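Local coordinates for protein methylenetetrahydrofolate--tRNA-(uracil-5-)-methyltransferase TrmFO (Thermus thermophilus, PDB 3G5S) that catalyses the FAD- and folate-dependent methylation of uridine 54 in tRNA to 5-methyluridine, at residues Asp158-Pro162 against Gly276-Gly280; Ile301-Gly305 against Pro392-Asn396; Leu262-Asp266 against Ala385-Gly389. One frame throughout, in Å; residues are numbered along the deposited sequence.

Interaction 1: residues Asp158-Pro162 against Gly276-Gly280; sequences DAASP and GFQTG. With GSH (glutathione), chain C.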
ATOM      1  N   ASP A 158       2.981  -9.793  -5.072  0.62 16.89           N
ATOM      2  CA  ASP A 158       1.717  -9.408  -4.416  0.62 17.80           C
ATOM      3  C   ASP A 158       0.422 -10.152  -4.820  0.62 20.80           C
ATOM      4  O   ASP A 158      -0.287 -10.673  -3.958  0.62 21.62           O
ATOM      5  CB  ASP A 158       1.508  -7.887  -4.427  0.62 15.87           C
ATOM      6  CG  ASP A 158       1.810  -7.255  -5.765  0.62 16.88           C
ATOM      7  OD1 ASP A 158       1.730  -7.952  -6.801  0.62 17.36           O
ATOM      8  OD2 ASP A 158       2.117  -6.044  -5.774  0.62 19.89           O
ATOM      9  N   ALA A 159       0.103 -10.187  -6.109  0.62 20.33           N
ATOM     10  CA  ALA A 159      -1.071 -10.926  -6.574  0.62 16.38           C
ATOM     11  C   ALA A 159      -2.351 -10.490  -5.857  0.62 14.88           C
ATOM     12  O   ALA A 159      -3.101 -11.308  -5.337  0.62 18.42           O
ATOM     13  CB  ALA A 159      -0.858 -12.429  -6.419  0.62 16.87           C
ATOM     14  N   ALA A 160      -2.590  -9.192  -5.840  1.00 13.48           N
ATOM     15  CA  ALA A 160      -3.758  -8.615  -5.209  1.00 12.96           C
ATOM     16  C   ALA A 160      -4.979  -8.699  -6.109  1.00 11.77           C
ATOM     17  O   ALA A 160      -4.888  -8.506  -7.315  1.00 12.19           O
ATOM     18  CB  ALA A 160      -3.483  -7.178  -4.842  1.00 14.47           C
ATOM     19  N   SER A 161      -6.119  -8.978  -5.491  1.00 11.94           N
ATOM     20  CA  SER A 161      -7.383  -8.867  -6.188  0.72 11.67           C
ATOM     21  C   SER A 161      -8.007  -7.503  -5.879  1.00 11.43           C
ATOM     22  O   SER A 161      -7.586  -6.802  -4.958  1.00 11.95           O
ATOM     23  CB  SER A 161      -8.318  -9.990  -5.773  0.72 12.27           C
ATOM     24  OG  SER A 161      -8.729  -9.797  -4.438  0.72 11.90           O
ATOM     25  N   PRO A 162      -9.006  -7.106  -6.667  1.00 11.53           N
ATOM     26  CA  PRO A 162      -9.652  -5.819  -6.396  1.00 11.78           C
ATOM     27  C   PRO A 162     -10.411  -5.822  -5.071  1.00 10.19           C
ATOM     28  O   PRO A 162     -10.937  -6.855  -4.651  1.00 10.65           O
ATOM     29  CB  PRO A 162     -10.652  -5.680  -7.550  1.00 12.97           C
ATOM     30  CG  PRO A 162     -10.197  -6.655  -8.584  1.00 14.15           C
ATOM     31  CD  PRO A 162      -9.570  -7.777  -7.850  1.00 12.36           C
ATOM     32  N   GLY A 276      -9.691 -14.741  -4.894  1.00 12.06           N
ATOM     33  CA  GLY A 276      -9.150 -15.485  -6.014  1.00 12.97           C
ATOM     34  C   GLY A 276      -9.138 -14.719  -7.324  1.00 12.56           C
ATOM     35  O   GLY A 276      -9.010 -15.322  -8.389  1.00 14.21           O
ATOM     36  N   PHE A 277      -9.250 -13.391  -7.245  1.00 11.67           N
ATOM     37  CA  PHE A 277      -9.281 -12.544  -8.436  1.00 11.56           C
ATOM     38  C   PHE A 277      -8.003 -11.742  -8.650  1.00 11.47           C
ATOM     39  O   PHE A 277      -8.027 -10.621  -9.142  1.00 12.19           O
ATOM     40  CB  PHE A 277     -10.543 -11.671  -8.460  1.00 13.10           C
ATOM     41  CG  PHE A 277     -11.705 -12.362  -9.106  1.00 13.05           C
ATOM     42  CD1 PHE A 277     -12.406 -13.356  -8.438  1.00 13.40           C
ATOM     43  CD2 PHE A 277     -12.054 -12.078 -10.415  1.00 14.40           C
ATOM     44  CE1 PHE A 277     -13.453 -14.025  -9.063  1.00 14.09           C
ATOM     45  CE2 PHE A 277     -13.093 -12.744 -11.035  1.00 15.27           C
ATOM     46  CZ  PHE A 277     -13.796 -13.715 -10.362  1.00 15.09           C
ATOM     47  N   GLN A 278      -6.876 -12.345  -8.291  1.00 11.78           N
ATOM     48  CA  GLN A 278      -5.587 -11.776  -8.647  1.00 12.81           C
ATOM     49  C   GLN A 278      -5.583 -11.474 -10.142  1.00 12.67           C
ATOM     50  O   GLN A 278      -6.068 -12.267 -10.951  1.00 13.81           O
ATOM     51  CB  GLN A 278      -4.448 -12.736  -8.286  1.00 15.20           C
ATOM     52  CG  GLN A 278      -4.450 -14.055  -9.055  1.00 17.10           C
ATOM     53  CD  GLN A 278      -5.412 -15.095  -8.490  1.00 16.98           C
ATOM     54  OE1 GLN A 278      -5.993 -14.914  -7.417  1.00 16.63           O
ATOM     55  NE2 GLN A 278      -5.571 -16.205  -9.214  1.00 18.53           N
ATOM     56  N   THR A 279      -5.044 -10.320 -10.509  1.00 13.84           N
ATOM     57  CA  THR A 279      -5.170  -9.860 -11.883  1.00 14.74           C
ATOM     58  C   THR A 279      -4.107  -8.841 -12.247  1.00 15.31           C
ATOM     59  O   THR A 279      -3.617  -8.104 -11.386  1.00 15.55           O
ATOM     60  CB  THR A 279      -6.561  -9.241 -12.126  1.00 14.81           C
ATOM     61  OG1 THR A 279      -6.676  -8.839 -13.494  1.00 15.59           O
ATOM     62  CG2 THR A 279      -6.774  -8.021 -11.238  1.00 15.02           C
ATOM     63  N   GLY A 280      -3.763  -8.810 -13.531  1.00 16.24           N
ATOM     64  CA  GLY A 280      -2.874  -7.801 -14.073  1.00 16.53           C
ATOM     65  C   GLY A 280      -3.581  -6.900 -15.068  1.00 17.46           C
ATOM     66  O   GLY A 280      -2.936  -6.179 -15.822  1.00 19.14           O
TER
HETATM   67  N1  GSH C 445       1.320 -12.338  -2.017  1.00 19.92           N
HETATM   68  CA1 GSH C 445       1.242 -13.144  -0.813  0.85 23.74           C
HETATM   69  C1  GSH C 445       2.094 -14.401  -0.885  0.96 25.82           C
HETATM   70  O11 GSH C 445       2.935 -14.578  -1.983  0.79 27.54           O
HETATM   71  O12 GSH C 445       2.254 -15.052   0.095  0.75 27.37           O
HETATM   72  CB1 GSH C 445      -0.184 -13.426  -0.350  0.92 22.02           C
HETATM   73  CG1 GSH C 445      -0.920 -14.593  -0.997  0.85 20.65           C
HETATM   74  CD1 GSH C 445      -1.341 -14.464  -2.459  0.78 20.34           C
HETATM   75  OE1 GSH C 445      -0.944 -13.594  -3.166  0.78 20.94           O
HETATM   76  N2  GSH C 445      -2.272 -15.439  -2.955  0.76 20.07           N
HETATM   77  CA2 GSH C 445      -2.803 -15.332  -4.277  0.90 19.80           C
HETATM   78  C2  GSH C 445      -4.256 -14.867  -4.282  0.89 19.19           C
HETATM   79  O2  GSH C 445      -5.134 -15.650  -4.130  0.89 21.38           O
HETATM   80  CB2 GSH C 445      -2.620 -16.685  -4.945  0.88 20.69           C
HETATM   81  SG2 GSH C 445      -2.991 -16.775  -6.710  0.80 22.26           S
HETATM   82  N3  GSH C 445      -4.534 -13.596  -4.922  0.92 17.58           N
HETATM   83  CA3 GSH C 445      -5.907 -13.185  -5.117  0.92 18.08           C
HETATM   84  C3  GSH C 445      -6.603 -12.706  -3.850  0.83 18.59           C
HETATM   85  O31 GSH C 445      -7.763 -12.889  -3.653  0.90 19.09           O
HETATM   86  O32 GSH C 445      -5.769 -12.300  -2.827  0.80 19.48           O

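Interaction 2: residues Ile301-Gly305 against Pro392-Asn396; sequences IVRYG and PMYAN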
ATOM      1  N   ILE A 301     -14.542   0.647  -6.438  1.00 13.77           N
ATOM      2  CA  ILE A 301     -13.291  -0.067  -6.250  1.00 14.11           C
ATOM      3  C   ILE A 301     -12.304   0.867  -5.583  1.00 13.97           C
ATOM      4  O   ILE A 301     -11.973   1.915  -6.136  1.00 16.83           O
ATOM      5  CB  ILE A 301     -12.722  -0.562  -7.591  1.00 16.11           C
ATOM      6  CG1 ILE A 301     -13.672  -1.584  -8.220  1.00 19.45           C
ATOM      7  CG2 ILE A 301     -11.334  -1.156  -7.397  1.00 17.35           C
ATOM      8  CD1 ILE A 301     -13.799  -1.457  -9.716  1.00 22.99           C
ATOM      9  N   VAL A 302     -11.845   0.490  -4.392  1.00 11.95           N
ATOM     10  CA  VAL A 302     -10.918   1.327  -3.646  1.00 13.17           C
ATOM     11  C   VAL A 302      -9.462   0.887  -3.788  1.00 12.99           C
ATOM     12  O   VAL A 302      -8.563   1.678  -3.525  1.00 14.30           O
ATOM     13  CB  VAL A 302     -11.307   1.438  -2.155  1.00 14.78           C
ATOM     14  CG1 VAL A 302     -12.643   2.146  -2.004  1.00 16.48           C
ATOM     15  CG2 VAL A 302     -11.348   0.068  -1.499  1.00 14.70           C
ATOM     16  N   ARG A 303      -9.224  -0.352  -4.208  1.00 11.38           N
ATOM     17  CA  ARG A 303      -7.861  -0.811  -4.444  1.00 10.97           C
ATOM     18  C   ARG A 303      -7.914  -1.795  -5.601  1.00 10.45           C
ATOM     19  O   ARG A 303      -8.593  -2.812  -5.510  1.00 11.89           O
ATOM     20  CB  ARG A 303      -7.289  -1.476  -3.185  1.00 12.26           C
ATOM     21  CG  ARG A 303      -5.804  -1.786  -3.259  1.00 13.90           C
ATOM     22  CD  ARG A 303      -5.483  -3.144  -3.928  1.00 15.02           C
ATOM     23  NE  ARG A 303      -4.133  -3.532  -3.540  1.00 16.56           N
ATOM     24  CZ  ARG A 303      -3.026  -3.324  -4.250  1.00 16.39           C
ATOM     25  NH1 ARG A 303      -3.082  -2.806  -5.474  1.00 15.97           N
ATOM     26  NH2 ARG A 303      -1.850  -3.672  -3.733  1.00 18.59           N
ATOM     27  N   TYR A 304      -7.241  -1.473  -6.700  1.00 10.47           N
ATOM     28  CA  TYR A 304      -7.268  -2.330  -7.881  1.00 10.88           C
ATOM     29  C   TYR A 304      -6.300  -3.507  -7.761  1.00 11.28           C
ATOM     30  O   TYR A 304      -5.286  -3.430  -7.069  1.00 12.64           O
ATOM     31  CB  TYR A 304      -6.970  -1.511  -9.135  1.00 11.81           C
ATOM     32  CG  TYR A 304      -8.153  -0.690  -9.587  1.00 12.02           C
ATOM     33  CD1 TYR A 304      -9.127  -1.254 -10.400  1.00 13.08           C
ATOM     34  CD2 TYR A 304      -8.317   0.634  -9.192  1.00 12.39           C
ATOM     35  CE1 TYR A 304     -10.219  -0.537 -10.815  1.00 13.05           C
ATOM     36  CE2 TYR A 304      -9.416   1.369  -9.610  1.00 13.27           C
ATOM     37  CZ  TYR A 304     -10.362   0.774 -10.420  1.00 13.71           C
ATOM     38  OH  TYR A 304     -11.455   1.480 -10.847  1.00 15.42           O
ATOM     39  N   GLY A 305      -6.613  -4.607  -8.437  1.00 11.27           N
ATOM     40  CA  GLY A 305      -5.738  -5.767  -8.419  1.00 12.41           C
ATOM     41  C   GLY A 305      -4.458  -5.536  -9.196  1.00 12.79           C
ATOM     42  O   GLY A 305      -4.441  -4.771 -10.168  1.00 13.59           O
ATOM     43  N   PRO A 392      -0.341  -5.780  -0.255  1.00 10.02           N
ATOM     44  CA  PRO A 392      -0.023  -4.373   0.028  1.00 10.25           C
ATOM     45  C   PRO A 392      -1.188  -3.417  -0.188  1.00 10.27           C
ATOM     46  O   PRO A 392      -2.134  -3.713  -0.922  1.00 11.71           O
ATOM     47  CB  PRO A 392       1.096  -4.052  -0.968  1.00 11.04           C
ATOM     48  CG  PRO A 392       1.669  -5.418  -1.363  1.00 11.47           C
ATOM     49  CD  PRO A 392       0.470  -6.322  -1.359  1.00 10.81           C
HETATM   50  N   MSE A 393      -1.087  -2.251   0.436  1.00 10.12           N
HETATM   51  CA  MSE A 393      -2.148  -1.252   0.411  1.00  9.76           C
HETATM   52  C   MSE A 393      -1.626   0.114  -0.023  1.00  9.47           C
HETATM   53  O   MSE A 393      -0.549   0.540   0.399  1.00 10.30           O
HETATM   54  CB  MSE A 393      -2.779  -1.157   1.799  1.00 10.08           C
HETATM   55  CG  MSE A 393      -3.969  -0.211   1.895  1.00 11.07           C
HETATM   56 SE   MSE A 393      -5.347  -0.573   0.559  1.00 11.69          SE
HETATM   57  CE  MSE A 393      -5.575  -2.466   0.894  1.00 13.89           C
ATOM     58  N   TYR A 394      -2.411   0.790  -0.859  1.00  9.81           N
ATOM     59  CA  TYR A 394      -2.168   2.189  -1.181  1.00  9.75           C
ATOM     60  C   TYR A 394      -3.280   3.074  -0.624  1.00  9.56           C
ATOM     61  O   TYR A 394      -4.314   2.573  -0.174  1.00 10.03           O
ATOM     62  CB  TYR A 394      -1.929   2.406  -2.674  1.00  9.71           C
ATOM     63  CG  TYR A 394      -3.040   2.038  -3.639  1.00  9.92           C
ATOM     64  CD1 TYR A 394      -2.908   0.953  -4.494  1.00 11.33           C
ATOM     65  CD2 TYR A 394      -4.175   2.828  -3.763  1.00 10.81           C
ATOM     66  CE1 TYR A 394      -3.892   0.646  -5.424  1.00 12.10           C
ATOM     67  CE2 TYR A 394      -5.173   2.523  -4.689  1.00 11.49           C
ATOM     68  CZ  TYR A 394      -5.022   1.433  -5.517  1.00 11.06           C
ATOM     69  OH  TYR A 394      -5.985   1.108  -6.453  1.00 12.42           O
ATOM     70  N   ALA A 395      -3.058   4.386  -0.630  1.00  9.53           N
ATOM     71  CA  ALA A 395      -4.022   5.319  -0.050  1.00  9.54           C
ATOM     72  C   ALA A 395      -5.349   5.289  -0.806  1.00  9.33           C
ATOM     73  O   ALA A 395      -5.371   5.357  -2.030  1.00  9.87           O
ATOM     74  CB  ALA A 395      -3.458   6.718  -0.069  1.00 10.71           C
ATOM     75  N   ASN A 396      -6.442   5.213  -0.060  1.00  9.30           N
ATOM     76  CA  ASN A 396      -7.780   5.221  -0.637  1.00  9.31           C
ATOM     77  C   ASN A 396      -8.780   5.598   0.450  1.00  9.62           C
ATOM     78  O   ASN A 396      -8.480   5.496   1.644  1.00  9.89           O
ATOM     79  CB  ASN A 396      -8.129   3.866  -1.269  1.00  9.66           C
ATOM     80  CG  ASN A 396      -8.243   2.762  -0.243  1.00  9.88           C
ATOM     81  OD1 ASN A 396      -7.259   2.065   0.057  1.00 11.68           O
ATOM     82  ND2 ASN A 396      -9.424   2.606   0.326  1.00  8.60           N
TER
HETATM   83  O   HOH W   1      -4.548  -5.332  -1.273  1.00 16.94           O

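Interaction 3: residues Leu262-Asp266 against Ala385-Gly389; sequences LRQED and ANPEG. With GSH (glutathione), chain C; EDO (1,2-ethanediol), chain G.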
ATOM      1  N   LEU A 262     -16.580 -12.591  -1.849  1.00 11.28           N
ATOM      2  CA  LEU A 262     -15.873 -11.451  -1.288  1.00 11.65           C
ATOM      3  C   LEU A 262     -15.563 -11.713   0.169  1.00 10.98           C
ATOM      4  O   LEU A 262     -16.349 -12.344   0.878  1.00 12.28           O
ATOM      5  CB  LEU A 262     -16.683 -10.163  -1.421  1.00 13.17           C
ATOM      6  CG  LEU A 262     -16.840  -9.665  -2.861  1.00 16.56           C
ATOM      7  CD1 LEU A 262     -18.082 -10.250  -3.474  1.00 18.58           C
ATOM      8  CD2 LEU A 262     -16.886  -8.149  -2.897  1.00 17.23           C
ATOM      9  N   ARG A 263     -14.406 -11.238   0.613  1.00 11.49           N
ATOM     10  CA  ARG A 263     -14.022 -11.409   2.007  1.00 13.02           C
ATOM     11  C   ARG A 263     -13.642 -10.079   2.631  1.00 11.51           C
ATOM     12  O   ARG A 263     -13.139  -9.177   1.961  1.00 11.85           O
ATOM     13  CB  ARG A 263     -12.876 -12.407   2.154  1.00 16.18           C
ATOM     14  CG  ARG A 263     -11.520 -11.864   1.815  1.00 18.43           C
ATOM     15  CD  ARG A 263     -10.419 -12.815   2.268  1.00 18.64           C
ATOM     16  NE  ARG A 263      -9.196 -12.059   2.461  1.00 18.69           N
ATOM     17  CZ  ARG A 263      -8.045 -12.548   2.908  1.00 18.09           C
ATOM     18  NH1 ARG A 263      -7.913 -13.835   3.214  1.00 18.56           N
ATOM     19  NH2 ARG A 263      -7.020 -11.723   3.043  1.00 17.99           N
ATOM     20  N   GLN A 264     -13.879  -9.967   3.929  1.00 11.93           N
ATOM     21  CA  GLN A 264     -13.570  -8.755   4.663  1.00 11.74           C
ATOM     22  C   GLN A 264     -12.058  -8.605   4.865  1.00 11.17           C
ATOM     23  O   GLN A 264     -11.392  -9.539   5.321  1.00 12.37           O
ATOM     24  CB  GLN A 264     -14.295  -8.780   6.005  1.00 12.64           C
ATOM     25  CG  GLN A 264     -14.083  -7.539   6.831  1.00 13.56           C
ATOM     26  CD  GLN A 264     -14.880  -7.536   8.116  1.00 15.17           C
ATOM     27  OE1 GLN A 264     -14.516  -6.856   9.078  1.00 17.17           O
ATOM     28  NE2 GLN A 264     -15.967  -8.299   8.150  1.00 16.61           N
ATOM     29  N   GLU A 265     -11.522  -7.430   4.539  1.00 10.87           N
ATOM     30  CA  GLU A 265     -10.088  -7.185   4.688  1.00 11.54           C
ATOM     31  C   GLU A 265      -9.751  -6.311   5.892  1.00 12.23           C
ATOM     32  O   GLU A 265      -8.756  -6.547   6.571  1.00 14.74           O
ATOM     33  CB  GLU A 265      -9.511  -6.537   3.431  1.00 12.68           C
ATOM     34  CG  GLU A 265      -9.567  -7.410   2.197  1.00 13.63           C
ATOM     35  CD  GLU A 265      -8.812  -8.730   2.337  1.00 15.20           C
ATOM     36  OE1 GLU A 265      -7.980  -8.885   3.256  1.00 15.43           O
ATOM     37  OE2 GLU A 265      -9.056  -9.620   1.499  1.00 18.18           O
ATOM     38  N   ASP A 266     -10.560  -5.287   6.137  1.00 12.37           N
ATOM     39  CA  ASP A 266     -10.294  -4.354   7.223  1.00 12.41           C
ATOM     40  C   ASP A 266     -11.086  -4.706   8.476  1.00 13.87           C
ATOM     41  O   ASP A 266     -12.120  -5.364   8.414  1.00 14.22           O
ATOM     42  CB  ASP A 266     -10.587  -2.907   6.797  1.00 12.37           C
ATOM     43  CG  ASP A 266     -12.042  -2.679   6.443  1.00 12.07           C
ATOM     44  OD1 ASP A 266     -12.688  -3.625   5.944  1.00 12.18           O
ATOM     45  OD2 ASP A 266     -12.535  -1.544   6.643  1.00 12.58           O
ATOM     46  N   ALA A 385      -5.257  -5.356   9.404  1.00 11.79           N
ATOM     47  CA  ALA A 385      -5.904  -6.014   8.280  1.00 11.87           C
ATOM     48  C   ALA A 385      -5.872  -7.531   8.433  1.00 12.82           C
ATOM     49  O   ALA A 385      -5.142  -8.084   9.257  1.00 12.66           O
ATOM     50  CB  ALA A 385      -5.258  -5.595   6.970  1.00 13.74           C
ATOM     51  N   ASN A 386      -6.694  -8.202   7.632  1.00 18.14           N
ATOM     52  CA  ASN A 386      -6.698  -9.656   7.550  1.00 19.03           C
ATOM     53  C   ASN A 386      -5.289 -10.171   7.237  1.00 18.43           C
ATOM     54  O   ASN A 386      -4.730  -9.832   6.198  1.00 18.65           O
ATOM     55  CB  ASN A 386      -7.680 -10.064   6.448  1.00 19.23           C
ATOM     56  CG  ASN A 386      -8.030 -11.536   6.476  1.00 19.36           C
ATOM     57  OD1 ASN A 386      -7.233 -12.375   6.897  1.00 19.08           O
ATOM     58  ND2 ASN A 386      -9.229 -11.861   6.004  1.00 19.39           N
ATOM     59  N   PRO A 387      -4.702 -10.993   8.130  1.00 14.29           N
ATOM     60  CA  PRO A 387      -3.310 -11.413   7.916  1.00 14.16           C
ATOM     61  C   PRO A 387      -3.154 -12.543   6.900  1.00 14.11           C
ATOM     62  O   PRO A 387      -2.062 -12.752   6.352  1.00 15.01           O
ATOM     63  CB  PRO A 387      -2.880 -11.900   9.299  1.00 15.62           C
ATOM     64  CG  PRO A 387      -4.152 -12.367   9.946  1.00 15.95           C
ATOM     65  CD  PRO A 387      -5.243 -11.467   9.418  1.00 14.81           C
ATOM     66  N   GLU A 388      -4.227 -13.285   6.668  1.00 14.25           N
ATOM     67  CA  GLU A 388      -4.154 -14.447   5.794  1.00 15.08           C
ATOM     68  C   GLU A 388      -4.089 -13.991   4.347  1.00 14.19           C
ATOM     69  O   GLU A 388      -5.042 -13.419   3.829  1.00 16.58           O
ATOM     70  CB  GLU A 388      -5.365 -15.350   6.023  1.00 17.13           C
ATOM     71  CG  GLU A 388      -5.485 -15.835   7.456  1.00 21.86           C
ATOM     72  CD  GLU A 388      -4.256 -16.593   7.920  1.00 26.12           C
ATOM     73  OE1 GLU A 388      -3.855 -16.414   9.090  1.00 27.69           O
ATOM     74  OE2 GLU A 388      -3.690 -17.363   7.112  1.00 28.37           O
ATOM     75  N   GLY A 389      -2.961 -14.232   3.693  1.00 13.48           N
ATOM     76  CA  GLY A 389      -2.771 -13.755   2.334  1.00 13.95           C
ATOM     77  C   GLY A 389      -2.683 -12.236   2.230  1.00 13.33           C
ATOM     78  O   GLY A 389      -3.050 -11.658   1.212  1.00 13.62           O
TER
HETATM   79  N1  GSH C 445       1.320 -12.338  -2.017  1.00 19.92           N
HETATM   80  CA1 GSH C 445       1.242 -13.144  -0.813  0.85 23.74           C
HETATM   81  C1  GSH C 445       2.094 -14.401  -0.885  0.96 25.82           C
HETATM   82  O11 GSH C 445       2.935 -14.578  -1.983  0.79 27.54           O
HETATM   83  O12 GSH C 445       2.254 -15.052   0.095  0.75 27.37           O
HETATM   84  CB1 GSH C 445      -0.184 -13.426  -0.350  0.92 22.02           C
HETATM   85  CG1 GSH C 445      -0.920 -14.593  -0.997  0.85 20.65           C
HETATM   86  CD1 GSH C 445      -1.341 -14.464  -2.459  0.78 20.34           C
HETATM   87  OE1 GSH C 445      -0.944 -13.594  -3.166  0.78 20.94           O
HETATM   88  N2  GSH C 445      -2.272 -15.439  -2.955  0.76 20.07           N
HETATM   89  CA2 GSH C 445      -2.803 -15.332  -4.277  0.90 19.80           C
HETATM   90  C2  GSH C 445      -4.256 -14.867  -4.282  0.89 19.19           C
HETATM   91  O2  GSH C 445      -5.134 -15.650  -4.130  0.89 21.38           O
HETATM   92  CB2 GSH C 445      -2.620 -16.685  -4.945  0.88 20.69           C
HETATM   93  SG2 GSH C 445      -2.991 -16.775  -6.710  0.80 22.26           S
HETATM   94  N3  GSH C 445      -4.534 -13.596  -4.922  0.92 17.58           N
HETATM   95  CA3 GSH C 445      -5.907 -13.185  -5.117  0.92 18.08           C
HETATM   96  C3  GSH C 445      -6.603 -12.706  -3.850  0.83 18.59           C
HETATM   97  O31 GSH C 445      -7.763 -12.889  -3.653  0.90 19.09           O
HETATM   98  O32 GSH C 445      -5.769 -12.300  -2.827  0.80 19.48           O
HETATM   99  C1  EDO G 449     -10.093  -8.324   9.252  1.00 19.72           C
HETATM  100  O1  EDO G 449      -9.132  -7.329   9.630  1.00 20.03           O
HETATM  101  C2  EDO G 449      -9.513  -9.729   9.391  1.00 19.74           C
HETATM  102  O2  EDO G 449      -8.688  -9.786  10.555  1.00 20.20           O
HETATM  103  O   HOH W   2      -5.566  -8.107   4.284  1.00 16.58           O

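Interaction 1: residues Asp158-Pro162 against Gly276-Gly280
Gly276 meets the loop Asp158-Pro162 through glutathione: its N donates to GSH O31 (2.9 Å), while GSH N3 donates to Ala159 O (2.7 Å) and GSH N1 to Asp158 O (3.0 Å). The peptide ligand thus uses backbone atoms of both loops. At Phe277 the direct contact begins. Its ring packs on Val226 of helix 226-231, while its main chain and CB pack against Ser161 and Pro162: Ser161 CB lies 3.4 Å from Phe277 C, and Phe277 CB 4.1 Å from Pro162 CD. Phe277 O takes a CA-H...O contact from Ser161 CA (3.5 Å) and also touches Pro162 CD at 3.5 Å; Ser161 OG itself bonds back to Leu274 O. The two loops lie at the same end of two neighbouring antiparallel strands: one leads into strand 163-165, the other leaves strand 271-274, and together they form part of the glutathione pocket beyond the strand ends. Gln278 then sits across from Ser161, their CA atoms 4.2 Å apart; Gln278 CA points its hydrogen at Ala160 O (3.6 Å, 167°) and its CB lies 4.1 Å from Ala159 CB, while NE2 is held by Val224 O. Thr279 brings CG2 to 4.4 Å from Pro162 CD, with its hydroxyl bound to Glu227. Gly280 N also bonds to Glu227.

Interaction 2: residues Ile301-Gly305 against Pro392-Asn396
Arg303 NH2 donates to Pro392 O at 2.8 Å, and Arg303 NE adds a weak bond to the same oxygen at 3.3 Å. Water 1 closes this arrangement, accepting from Arg303 NE and donating to Pro392 O, both at 2.9 Å. A second firm link is nearly straight: Tyr304 N gives its hydrogen to Tyr394 OH (2.9 Å, 167°). Arg303 NH1 turns back to Tyr304 O within its own segment (2.8 Å), which fixes the guanidinium between the two segments.

The Tyr394 ring packs against this arginine. Arg303 CG rests over the face of its ring, 4.2 Å from the centroid, in a CH-pi contact, and Tyr394 CD1 lies over a face of the guanidinium. Selenomethionine Met393 brings SE to 4.0 Å from Arg303 CG. The Tyr394 hydroxyl also approaches the edge of the Tyr304 ring (OH to CD2, 3.6 Å), and that ring stacks with Trp283. Beyond the arginine, Asn396 CB packs on Val302 O at 3.2 Å.

Val302 and Arg303 both face Ile163, a classic beta bulge in strand 301-303, an edge strand of the antiparallel sheet. Through these bonds and the Tyr394 packing, the sheet edge is joined to the loop between helices 374-384 and 409-429. Within the two segments the arginine is met by the carbonyls Pro392 O and Tyr304 O and a water, so its hold on 392-396 depends on the path of the main chain there.

Interaction 3: residues Leu262-Asp266 against Ala385-Gly389
The guanidinium of Arg263 is overlaid on one face by the amide of Asn386, whose ND2 stands 3.4 Å from Arg263 CZ. Asn386 also opens an Asx turn, its OD1 accepting from Glu388 N at 3.1 Å; the turn presents Glu388 O near the guanidinium plane, where Arg263 NH2 (2.7 Å) and NH1 (3.0 Å) both donate to it. The arginine is held from its own segment too, by a salt bridge from Arg263 NE to Glu265 OE2 (2.6 Å), an oxygen that Ser273 OG shares.

Two further bonds, one backbone to backbone and one from the Asn386 amide, fasten the rest. Asn386 N donates to Glu265 O (2.8 Å, 160°) and Asn386 ND2 to Gln264 O (3.2 Å, 169°), while Ala385 CA makes a CA-H...O contact with Glu265 O at 3.4 Å. Ala385 is where the chain leaves helix 374-384, so the contact ties the end of strand 258-264 in the antiparallel sheet to the exit of that helix. Just after the turn comes Gly389, which belongs to the glutathione pocket; its O lies 3.7 Å from GSH CB1. Water 2 bridges the segments, donating to both Glu265 OE1 and Asn386 O, each at 2.7 Å.

From the N terminus, 158-162 opens interaction 1, which 276-280 closes, bringing together the entrance to strand 163-165 and the exit of strand 271-274. Before that closure, 262-266 has already opened interaction 3; it crosses interaction 1 and ends at 385-389. Interaction 2 starts at 301-305, after interaction 1 is complete, and closes at 392-396, so it follows interaction 1 in series but crosses interaction 3. The loop after helix 374-384 is therefore pinned twice to the antiparallel sheet, at strands 258-264 and 301-303. Interactions 1 and 2 touch directly, as where Asp158 CB meets Pro392 CD at 3.6 Å, whereas interactions 1 and 3 both reach glutathione.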